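Local coordinates for protein thymidylate synthase 1 (Bacillus subtilis, PDB 1BKP) that catalyses the reductive methylation of dUMP to dTMP, using 5,10-methylenetetrahydrofolate as both methyl donor and reductant, at residues N51-P55 / N196-R200; I56-K60 / Q233-F239; I74-N80 / A106-G112. All coordinates share one frame; numbering follows the deposited sequence.

Overall arrangement
Six segments of the thymidylate synthase fold illustrate how loops and helix ends are joined around a helix-and-sheet core. Along the chain they run 51-55, 56-60, 74-80, 106-112, 196-200, 233-239, so contacts 1 and 2 cross in the sequence and contact 3 is nested inside the loop that each closes. Contacts 1 and 2 share the loop between strand 39-49 and helix 64-75, their centres about 18 Å apart. Contact 3 takes up the other end of that helix, about 22 Å from contact 1 between centres, and L198 CD2 packs on W75 CE2 at 3.6 Å. Contacts 2 and 3, about 33 Å apart between centres, flank the chain's centre: contact 3 lies by the catalytic cysteine, contact 2 near predicted ligand-binding residues.

Contact 1: N51-P55 / N196-R200; sequences NSEVP and NVLQR
A polar network of side chains joins N51 to N196, Q199 and R200, fastening the loop after strand 39-49 to helix 188-206 of the thymidylate synthase fold. The N51 and N196 side chains run past one another in opposing senses, their amide planes 38° apart. N196 ND2 donates to N51 OD1 over 2.8 Å, in the carbonyl plane and on a lone pair, with a nearly straight N-H...O angle of 162°. The opposite end of the N51 amide works as a donor: N51 ND2 reaches Q199 OE1 at 2.9 Å. Q199 OE1 lies in the plane of the N51 amide, whereas N51 ND2 stands above the Q199 carbonyl plane, off the lone pairs. N51 ND2 also bonds to G211 O, and Q199 NE2 to L173 O and E212 O, so both amides have their rotation fixed from several sides. Y213 of strand 209-223 touches N51, N196 and Q199, which places the network against the sheet.

R200 adds a layer beside it. Its chain is extended from CG to NE, with CG anti to the carbonyl carbon (chi1 -63°), and this carries the guanidinium back past N196, where NE bonds to N196 OD1 at 2.8 Å. That bond holds N196 with its ND2 turned to N51. V54 CG2 sits over the centre of one guanidinium face, while P55 CD packs 3.4 Å from N196 OD1. The link from R200 NH2 to N51 OD1 is weak; a water also bridges the two residues, accepting from R200 NH2 at 3.0 Å and donating to N51 O at 2.9 Å.

Contact 2: I56-K60 / Q233-F239; sequences ILTTK and QMEREQF
The connection between strand 39-49 and helix 64-75 meets the end of helix 227-235 through T59, which is held by Q233 and R236. R236 grips the carbonyl of T59 side-on: NH2 lies 2.7 Å and NE 3.2 Å from T59 O, which sits in the guanidinium plane, at its edge. The NH2 bond is almost straight at 173°, the NE bond more bent, and NH2 also serves D270 O. Bends at chi2 and chi3 (130° and 90°) swing the NE-NH2 edge round to T59 O. Q233 crosses T59 at about a right angle, and its NE2 gives T59 OG1 a bond of 2.9 Å within the amide plane. L57 CD1 packs 3.6 Å from the same NE2, and the K60 methylenes cross Q233 at a slant, CG 3.7 Å from NE2.

One residue earlier, T58 OG1 accepts from F239 N at 3.1 Å and is also bonded to D4 OD2, tying in helix 3-17. A water donates to both T58 O and E237 O, bridging the backbones. Another accepts from K60 NZ and donates to Q233 OE1; K60 NZ also bonds to A185 O. The K60 side chain comes within about 8 Å of that of D183, consistent with a loop-to-helix junction bordering the predicted methylenetetrahydrofolate site of thymidylate synthase.

Contact 3: I74-N80 / A106-G112; sequences IWQLKSN and AYGFQLG
I74 and W75, at the end of helix 64-75, pack against G108 and L111 of the short, weakly bonded helix at about 108-112, and this helix-end junction of the thymidylate synthase fold is dense on one side, looser and water-bridged on the other. On the dense side, L111 CD1 stands over the indole face of W75 in a CH-pi contact, 3.7 Å from the centroid of the five-membered ring and 12° off its normal. L111 CG is anti to the carbonyl carbon (chi1 -70°), which directs CD1 over the indole. The same methyl touches I74 CG2 at 3.8 Å. G108, having no CB to collide with S79 O, lets the backbones come close: its CA makes a CH...O contact with I74 O at 3.5 Å. W75 NE1 is bonded to Y195 OH, so an alanine in place of W75 would probably leave that hydroxyl without its mate and open a gap beneath L111 CD1.

K78, where the chain leaves the helix with positive phi, crosses L111 at about a right angle, CD 3.3 Å from L111 O; NZ forms a salt bridge with D124 and a hydrogen bond with Y254 OH. Y107 meets I74 CD1 and lies with its side chain about 5 Å from that of the catalytic C160.

On the looser side N80 and F109 run together, N80 ND2 3.7 Å from F109 CD1, amide and ring planes 31° apart, with ND2 bonded to G104 O. Here a water donates to S79 O at 2.7 Å and accepts from G108 N at 2.8 Å.

Contact 1: N51-P55 / N196-R200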
loop_
_atom_site.group_PDB
_atom_site.type_symbol
_atom_site.label_atom_id
_atom_site.label_comp_id
_atom_site.label_asym_id
_atom_site.label_seq_id
_atom_site.Cartn_x
_atom_site.Cartn_y
_atom_site.Cartn_z
ATOM N N ASN A 51 -12.756 -7.152 -14.163
ATOM C CA ASN A 51 -12.164 -7.427 -15.452
ATOM C C ASN A 51 -13.110 -7.902 -16.559
ATOM O O ASN A 51 -12.661 -8.418 -17.614
ATOM C CB ASN A 51 -10.900 -8.328 -15.321
ATOM C CG ASN A 51 -9.622 -7.480 -15.197
ATOM O OD1 ASN A 51 -9.460 -6.525 -15.953
ATOM N ND2 ASN A 51 -8.738 -7.801 -14.198
ATOM N N SER A 52 -14.403 -7.675 -16.367
ATOM C CA SER A 52 -15.372 -8.068 -17.399
ATOM C C SER A 52 -15.287 -7.012 -18.493
ATOM O O SER A 52 -15.695 -7.225 -19.601
ATOM C CB SER A 52 -16.757 -8.183 -16.823
ATOM O OG SER A 52 -17.126 -6.985 -16.156
ATOM N N GLU A 53 -14.736 -5.846 -18.173
ATOM C CA GLU A 53 -14.506 -4.811 -19.194
ATOM C C GLU A 53 -13.199 -4.074 -18.860
ATOM O O GLU A 53 -12.692 -4.152 -17.723
ATOM C CB GLU A 53 -15.689 -3.816 -19.260
ATOM C CG GLU A 53 -16.045 -3.222 -18.056
ATOM C CD GLU A 53 -17.319 -2.312 -18.180
ATOM O OE1 GLU A 53 -18.379 -2.804 -18.505
ATOM O OE2 GLU A 53 -17.249 -1.115 -17.880
ATOM N N VAL A 54 -12.651 -3.386 -19.861
ATOM C CA VAL A 54 -11.410 -2.627 -19.732
ATOM C C VAL A 54 -11.724 -1.365 -18.913
ATOM O O VAL A 54 -12.697 -0.729 -19.186
ATOM C CB VAL A 54 -10.939 -2.232 -21.146
ATOM C CG1 VAL A 54 -9.864 -1.191 -21.080
ATOM C CG2 VAL A 54 -10.307 -3.491 -21.778
ATOM N N PRO A 55 -10.984 -1.091 -17.810
ATOM C CA PRO A 55 -11.308 0.115 -17.072
ATOM C C PRO A 55 -10.794 1.352 -17.835
ATOM O O PRO A 55 -9.621 1.633 -17.802
ATOM C CB PRO A 55 -10.583 -0.077 -15.700
ATOM C CG PRO A 55 -9.471 -0.983 -16.015
ATOM C CD PRO A 55 -9.998 -1.943 -17.098
ATOM N N ASN A 196 -3.954 -1.924 -15.612
ATOM C CA ASN A 196 -4.787 -3.059 -16.013
ATOM C C ASN A 196 -4.145 -3.737 -17.265
ATOM O O ASN A 196 -4.132 -5.002 -17.421
ATOM C CB ASN A 196 -6.218 -2.573 -16.329
ATOM C CG ASN A 196 -7.147 -3.730 -16.567
ATOM O OD1 ASN A 196 -7.397 -4.023 -17.680
ATOM N ND2 ASN A 196 -7.531 -4.490 -15.502
ATOM N N VAL A 197 -3.556 -2.922 -18.143
ATOM C CA VAL A 197 -2.851 -3.516 -19.307
ATOM C C VAL A 197 -1.691 -4.430 -18.793
ATOM O O VAL A 197 -1.564 -5.575 -19.200
ATOM C CB VAL A 197 -2.309 -2.411 -20.290
ATOM C CG1 VAL A 197 -1.578 -3.087 -21.483
ATOM C CG2 VAL A 197 -3.511 -1.680 -20.806
ATOM N N LEU A 198 -0.999 -3.992 -17.740
ATOM C CA LEU A 198 0.087 -4.788 -17.219
ATOM C C LEU A 198 -0.506 -6.135 -16.668
ATOM O O LEU A 198 0.122 -7.175 -16.824
ATOM C CB LEU A 198 0.781 -4.069 -16.060
ATOM C CG LEU A 198 1.976 -4.813 -15.454
ATOM C CD1 LEU A 198 3.167 -4.895 -16.498
ATOM C CD2 LEU A 198 2.386 -4.018 -14.149
ATOM N N GLN A 199 -1.675 -6.086 -16.018
ATOM C CA GLN A 199 -2.289 -7.294 -15.506
ATOM C C GLN A 199 -2.513 -8.283 -16.648
ATOM O O GLN A 199 -2.246 -9.522 -16.482
ATOM C CB GLN A 199 -3.632 -7.017 -14.867
ATOM C CG GLN A 199 -4.151 -8.214 -14.100
ATOM C CD GLN A 199 -5.458 -7.909 -13.409
ATOM O OE1 GLN A 199 -6.043 -6.880 -13.678
ATOM N NE2 GLN A 199 -5.952 -8.824 -12.546
ATOM N N ARG A 200 -3.174 -7.793 -17.712
ATOM C CA ARG A 200 -3.449 -8.614 -18.902
ATOM C C ARG A 200 -2.184 -9.158 -19.532
ATOM O O ARG A 200 -2.152 -10.354 -19.919
ATOM C CB ARG A 200 -4.285 -7.819 -19.919
ATOM C CG ARG A 200 -5.707 -7.446 -19.280
ATOM C CD ARG A 200 -6.551 -6.527 -20.169
ATOM N NE ARG A 200 -7.752 -6.199 -19.414
ATOM C CZ ARG A 200 -8.960 -6.654 -19.701
ATOM N NH1 ARG A 200 -9.187 -7.381 -20.814
ATOM N NH2 ARG A 200 -9.944 -6.312 -18.921
HETATM O O HOH W 1 -12.281 -7.574 -20.373
#

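Contact 2: I56-K60 / Q233-F239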
loop_
_atom_site.group_PDB
_atom_site.type_symbol
_atom_site.label_atom_id
_atom_site.label_comp_id
_atom_site.label_asym_id
_atom_site.label_seq_id
_atom_site.Cartn_x
_atom_site.Cartn_y
_atom_site.Cartn_z
ATOM N N ILE A 56 -11.678 2.045 -18.553
ATOM C CA ILE A 56 -11.254 3.219 -19.283
ATOM C C ILE A 56 -12.422 4.155 -19.319
ATOM O O ILE A 56 -13.615 3.743 -19.153
ATOM C CB ILE A 56 -10.754 2.834 -20.701
ATOM C CG1 ILE A 56 -10.007 4.000 -21.373
ATOM C CG2 ILE A 56 -11.899 2.321 -21.603
ATOM C CD1 ILE A 56 -9.163 3.530 -22.587
ATOM N N LEU A 57 -12.087 5.444 -19.178
ATOM C CA LEU A 57 -13.165 6.437 -19.186
ATOM C C LEU A 57 -13.761 6.614 -20.577
ATOM O O LEU A 57 -13.017 6.520 -21.566
ATOM C CB LEU A 57 -12.643 7.824 -18.815
ATOM C CG LEU A 57 -12.135 8.054 -17.370
ATOM C CD1 LEU A 57 -12.085 9.604 -17.134
ATOM C CD2 LEU A 57 -13.092 7.265 -16.362
ATOM N N THR A 58 -15.072 6.899 -20.651
ATOM C CA THR A 58 -15.641 7.241 -21.960
ATOM C C THR A 58 -16.104 8.733 -21.984
ATOM O O THR A 58 -16.539 9.259 -23.030
ATOM C CB THR A 58 -16.733 6.364 -22.350
ATOM O OG1 THR A 58 -17.856 6.534 -21.467
ATOM C CG2 THR A 58 -16.218 4.861 -22.454
ATOM N N THR A 59 -16.055 9.401 -20.835
ATOM C CA THR A 59 -16.483 10.792 -20.794
ATOM C C THR A 59 -15.430 11.753 -21.372
ATOM O O THR A 59 -15.672 12.937 -21.496
ATOM C CB THR A 59 -16.953 11.271 -19.402
ATOM O OG1 THR A 59 -15.869 11.076 -18.544
ATOM C CG2 THR A 59 -18.230 10.457 -18.886
ATOM N N LYS A 60 -14.226 11.240 -21.599
ATOM C CA LYS A 60 -13.164 11.987 -22.289
ATOM C C LYS A 60 -12.215 10.922 -22.826
ATOM O O LYS A 60 -12.281 9.772 -22.408
ATOM C CB LYS A 60 -12.401 12.937 -21.351
ATOM C CG LYS A 60 -11.409 12.268 -20.423
ATOM C CD LYS A 60 -10.459 13.221 -19.783
ATOM C CE LYS A 60 -9.433 12.439 -18.839
ATOM N NZ LYS A 60 -8.503 13.346 -18.016
ATOM N N GLN A 233 -17.742 16.666 -17.331
ATOM C CA GLN A 233 -17.567 15.235 -17.540
ATOM C C GLN A 233 -18.592 14.387 -16.860
ATOM O O GLN A 233 -18.969 13.369 -17.340
ATOM C CB GLN A 233 -16.235 14.751 -16.981
ATOM C CG GLN A 233 -15.250 14.676 -17.995
ATOM C CD GLN A 233 -13.949 14.182 -17.494
ATOM O OE1 GLN A 233 -13.121 14.997 -17.029
ATOM N NE2 GLN A 233 -13.716 12.832 -17.623
ATOM N N MET A 234 -18.953 14.756 -15.651
ATOM C CA MET A 234 -19.888 13.996 -14.908
ATOM C C MET A 234 -21.269 13.943 -15.485
ATOM O O MET A 234 -21.985 13.027 -15.165
ATOM C CB MET A 234 -19.918 14.446 -13.460
ATOM C CG MET A 234 -18.717 13.823 -12.705
ATOM S SD MET A 234 -18.704 14.226 -11.012
ATOM C CE MET A 234 -18.870 16.056 -10.951
ATOM N N GLU A 235 -21.683 14.971 -16.214
ATOM C CA GLU A 235 -23.015 15.003 -16.802
ATOM C C GLU A 235 -23.030 14.422 -18.191
ATOM O O GLU A 235 -24.064 14.365 -18.811
ATOM C CB GLU A 235 -23.543 16.454 -16.957
ATOM C CG GLU A 235 -23.756 17.294 -15.693
ATOM C CD GLU A 235 -23.966 18.847 -16.004
ATOM O OE1 GLU A 235 -24.312 19.270 -17.158
ATOM O OE2 GLU A 235 -23.786 19.659 -15.060
ATOM N N ARG A 236 -21.887 14.005 -18.686
ATOM C CA ARG A 236 -21.853 13.437 -20.033
ATOM C C ARG A 236 -22.368 12.019 -20.187
ATOM O O ARG A 236 -22.457 11.223 -19.224
ATOM C CB ARG A 236 -20.409 13.540 -20.551
ATOM C CG ARG A 236 -20.288 14.557 -21.605
ATOM C CD ARG A 236 -19.196 15.546 -21.449
ATOM N NE ARG A 236 -17.949 15.192 -22.025
ATOM C CZ ARG A 236 -17.059 15.912 -22.756
ATOM N NH1 ARG A 236 -17.115 17.186 -23.219
ATOM N NH2 ARG A 236 -15.880 15.315 -22.823
ATOM N N GLU A 237 -22.757 11.692 -21.407
ATOM C CA GLU A 237 -23.223 10.363 -21.716
ATOM C C GLU A 237 -22.068 9.362 -21.510
ATOM O O GLU A 237 -20.900 9.734 -21.712
ATOM C CB GLU A 237 -23.700 10.409 -23.189
ATOM C CG GLU A 237 -24.487 9.260 -23.721
ATOM C CD GLU A 237 -25.410 9.691 -24.865
ATOM O OE1 GLU A 237 -24.906 10.315 -25.822
ATOM O OE2 GLU A 237 -26.636 9.429 -24.781
ATOM N N GLN A 238 -22.363 8.133 -21.066
ATOM C CA GLN A 238 -21.332 7.076 -20.878
ATOM C C GLN A 238 -21.611 5.957 -21.964
ATOM O O GLN A 238 -22.747 5.516 -22.124
ATOM C CB GLN A 238 -21.397 6.460 -19.468
ATOM C CG GLN A 238 -21.151 7.515 -18.363
ATOM C CD GLN A 238 -21.377 7.012 -16.978
ATOM O OE1 GLN A 238 -21.532 5.831 -16.743
ATOM N NE2 GLN A 238 -21.414 7.923 -16.029
ATOM N N PHE A 239 -20.559 5.457 -22.600
ATOM C CA PHE A 239 -20.645 4.458 -23.640
ATOM C C PHE A 239 -20.150 3.141 -23.095
ATOM O O PHE A 239 -19.681 3.071 -21.959
ATOM C CB PHE A 239 -19.786 4.910 -24.785
ATOM C CG PHE A 239 -20.337 6.176 -25.456
ATOM C CD1 PHE A 239 -21.700 6.245 -25.817
ATOM C CD2 PHE A 239 -19.576 7.331 -25.532
ATOM C CE1 PHE A 239 -22.285 7.450 -26.220
ATOM C CE2 PHE A 239 -20.148 8.542 -25.939
ATOM C CZ PHE A 239 -21.509 8.576 -26.275
HETATM O O HOH W 2 -19.013 10.932 -23.247
HETATM O O HOH W 3 -10.857 13.634 -16.372
#

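Contact 3: I74-N80 / A106-G112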
loop_
_atom_site.group_PDB
_atom_site.type_symbol
_atom_site.label_atom_id
_atom_site.label_comp_id
_atom_site.label_asym_id
_atom_site.label_seq_id
_atom_site.Cartn_x
_atom_site.Cartn_y
_atom_site.Cartn_z
ATOM N N ILE A 74 9.021 1.562 -18.431
ATOM C CA ILE A 74 9.283 1.220 -17.027
ATOM C C ILE A 74 9.438 -0.316 -16.721
ATOM O O ILE A 74 10.452 -0.763 -16.065
ATOM C CB ILE A 74 8.125 1.759 -16.126
ATOM C CG1 ILE A 74 8.008 3.335 -16.236
ATOM C CG2 ILE A 74 8.375 1.412 -14.593
ATOM C CD1 ILE A 74 6.517 3.783 -15.716
ATOM N N TRP A 75 8.466 -1.101 -17.163
ATOM C CA TRP A 75 8.404 -2.527 -16.811
ATOM C C TRP A 75 9.094 -3.525 -17.740
ATOM O O TRP A 75 9.589 -4.534 -17.251
ATOM C CB TRP A 75 6.940 -2.972 -16.720
ATOM C CG TRP A 75 6.263 -2.509 -15.413
ATOM C CD1 TRP A 75 5.798 -1.236 -15.071
ATOM C CD2 TRP A 75 6.094 -3.334 -14.256
ATOM N NE1 TRP A 75 5.354 -1.253 -13.756
ATOM C CE2 TRP A 75 5.510 -2.521 -13.234
ATOM C CE3 TRP A 75 6.363 -4.686 -13.992
ATOM C CZ2 TRP A 75 5.190 -3.030 -11.966
ATOM C CZ3 TRP A 75 6.031 -5.202 -12.699
ATOM C CH2 TRP A 75 5.455 -4.375 -11.722
ATOM N N GLN A 76 9.202 -3.203 -19.026
ATOM C CA GLN A 76 9.783 -4.114 -20.002
ATOM C C GLN A 76 11.215 -3.731 -20.315
ATOM O O GLN A 76 12.121 -4.545 -20.123
ATOM C CB GLN A 76 8.963 -4.140 -21.299
ATOM C CG GLN A 76 9.380 -5.287 -22.169
ATOM C CD GLN A 76 8.816 -5.110 -23.540
ATOM O OE1 GLN A 76 9.117 -4.134 -24.176
ATOM N NE2 GLN A 76 7.892 -6.004 -23.961
ATOM N N LEU A 77 11.466 -2.473 -20.712
ATOM C CA LEU A 77 12.837 -2.059 -20.981
ATOM C C LEU A 77 13.511 -1.803 -19.633
ATOM O O LEU A 77 14.764 -1.807 -19.520
ATOM C CB LEU A 77 12.854 -0.749 -21.808
ATOM C CG LEU A 77 11.947 -0.695 -23.081
ATOM C CD1 LEU A 77 12.312 0.599 -23.942
ATOM C CD2 LEU A 77 11.997 -1.882 -23.877
ATOM N N LYS A 78 12.734 -1.466 -18.606
ATOM C CA LYS A 78 13.303 -1.173 -17.270
ATOM C C LYS A 78 14.348 -0.123 -17.425
ATOM O O LYS A 78 15.487 -0.233 -16.893
ATOM C CB LYS A 78 13.899 -2.456 -16.637
ATOM C CG LYS A 78 12.812 -3.426 -16.249
ATOM C CD LYS A 78 13.255 -4.893 -15.823
ATOM C CE LYS A 78 13.670 -5.758 -16.960
ATOM N NZ LYS A 78 13.795 -7.254 -16.629
ATOM N N SER A 79 13.980 0.984 -18.048
ATOM C CA SER A 79 15.006 1.985 -18.346
ATOM C C SER A 79 14.756 3.287 -17.619
ATOM O O SER A 79 13.598 3.625 -17.419
ATOM C CB SER A 79 14.978 2.274 -19.891
ATOM O OG SER A 79 15.350 3.625 -20.204
ATOM N N ASN A 80 15.801 4.025 -17.252
ATOM C CA ASN A 80 15.567 5.291 -16.609
ATOM C C ASN A 80 16.025 6.384 -17.607
ATOM O O ASN A 80 16.187 7.507 -17.227
ATOM C CB ASN A 80 16.392 5.418 -15.307
ATOM C CG ASN A 80 17.857 5.375 -15.539
ATOM O OD1 ASN A 80 18.322 4.984 -16.593
ATOM N ND2 ASN A 80 18.586 5.655 -14.530
ATOM N N ALA A 106 15.167 6.022 -10.369
ATOM C CA ALA A 106 13.730 5.872 -10.199
ATOM C C ALA A 106 13.122 4.980 -11.240
ATOM O O ALA A 106 13.709 4.651 -12.321
ATOM C CB ALA A 106 13.140 7.199 -10.310
ATOM N N TYR A 107 11.896 4.609 -10.964
ATOM C CA TYR A 107 11.097 3.816 -11.832
ATOM C C TYR A 107 11.759 2.616 -12.445
ATOM O O TYR A 107 12.038 1.643 -11.746
ATOM C CB TYR A 107 10.417 4.727 -12.897
ATOM C CG TYR A 107 9.293 5.605 -12.393
ATOM C CD1 TYR A 107 7.974 5.119 -12.338
ATOM C CD2 TYR A 107 9.508 6.935 -12.018
ATOM C CE1 TYR A 107 6.890 5.932 -11.936
ATOM C CE2 TYR A 107 8.408 7.742 -11.622
ATOM C CZ TYR A 107 7.125 7.230 -11.590
ATOM O OH TYR A 107 6.041 8.014 -11.212
ATOM N N GLY A 108 11.900 2.630 -13.775
ATOM C CA GLY A 108 12.541 1.529 -14.442
ATOM C C GLY A 108 13.857 1.092 -13.857
ATOM O O GLY A 108 14.135 -0.064 -13.851
ATOM N N PHE A 109 14.651 2.013 -13.331
ATOM C CA PHE A 109 15.943 1.688 -12.720
ATOM C C PHE A 109 15.727 0.714 -11.539
ATOM O O PHE A 109 16.440 -0.296 -11.418
ATOM C CB PHE A 109 16.604 2.952 -12.200
ATOM C CG PHE A 109 17.959 2.692 -11.600
ATOM C CD1 PHE A 109 19.095 2.636 -12.435
ATOM C CD2 PHE A 109 18.091 2.418 -10.244
ATOM C CE1 PHE A 109 20.350 2.294 -11.868
ATOM C CE2 PHE A 109 19.321 2.060 -9.691
ATOM C CZ PHE A 109 20.456 1.996 -10.500
ATOM N N GLN A 110 14.677 0.922 -10.732
ATOM C CA GLN A 110 14.448 0.055 -9.600
ATOM C C GLN A 110 14.034 -1.346 -10.063
ATOM O O GLN A 110 14.355 -2.335 -9.417
ATOM C CB GLN A 110 13.381 0.659 -8.689
ATOM C CG GLN A 110 13.950 1.919 -7.874
ATOM C CD GLN A 110 15.183 1.552 -7.066
ATOM O OE1 GLN A 110 15.243 0.438 -6.502
ATOM N NE2 GLN A 110 16.162 2.431 -6.982
ATOM N N LEU A 111 13.214 -1.403 -11.106
ATOM C CA LEU A 111 12.717 -2.696 -11.652
ATOM C C LEU A 111 13.799 -3.553 -12.358
ATOM O O LEU A 111 13.599 -4.785 -12.591
ATOM C CB LEU A 111 11.522 -2.487 -12.605
ATOM C CG LEU A 111 10.245 -2.038 -11.823
ATOM C CD1 LEU A 111 9.069 -1.858 -12.726
ATOM C CD2 LEU A 111 9.848 -2.969 -10.642
ATOM N N GLY A 112 14.942 -2.897 -12.661
ATOM C CA GLY A 112 15.994 -3.563 -13.394
ATOM C C GLY A 112 17.203 -3.933 -12.552
ATOM O O GLY A 112 18.084 -4.627 -13.083
HETATM O O HOH W 4 11.503 4.435 -15.849
#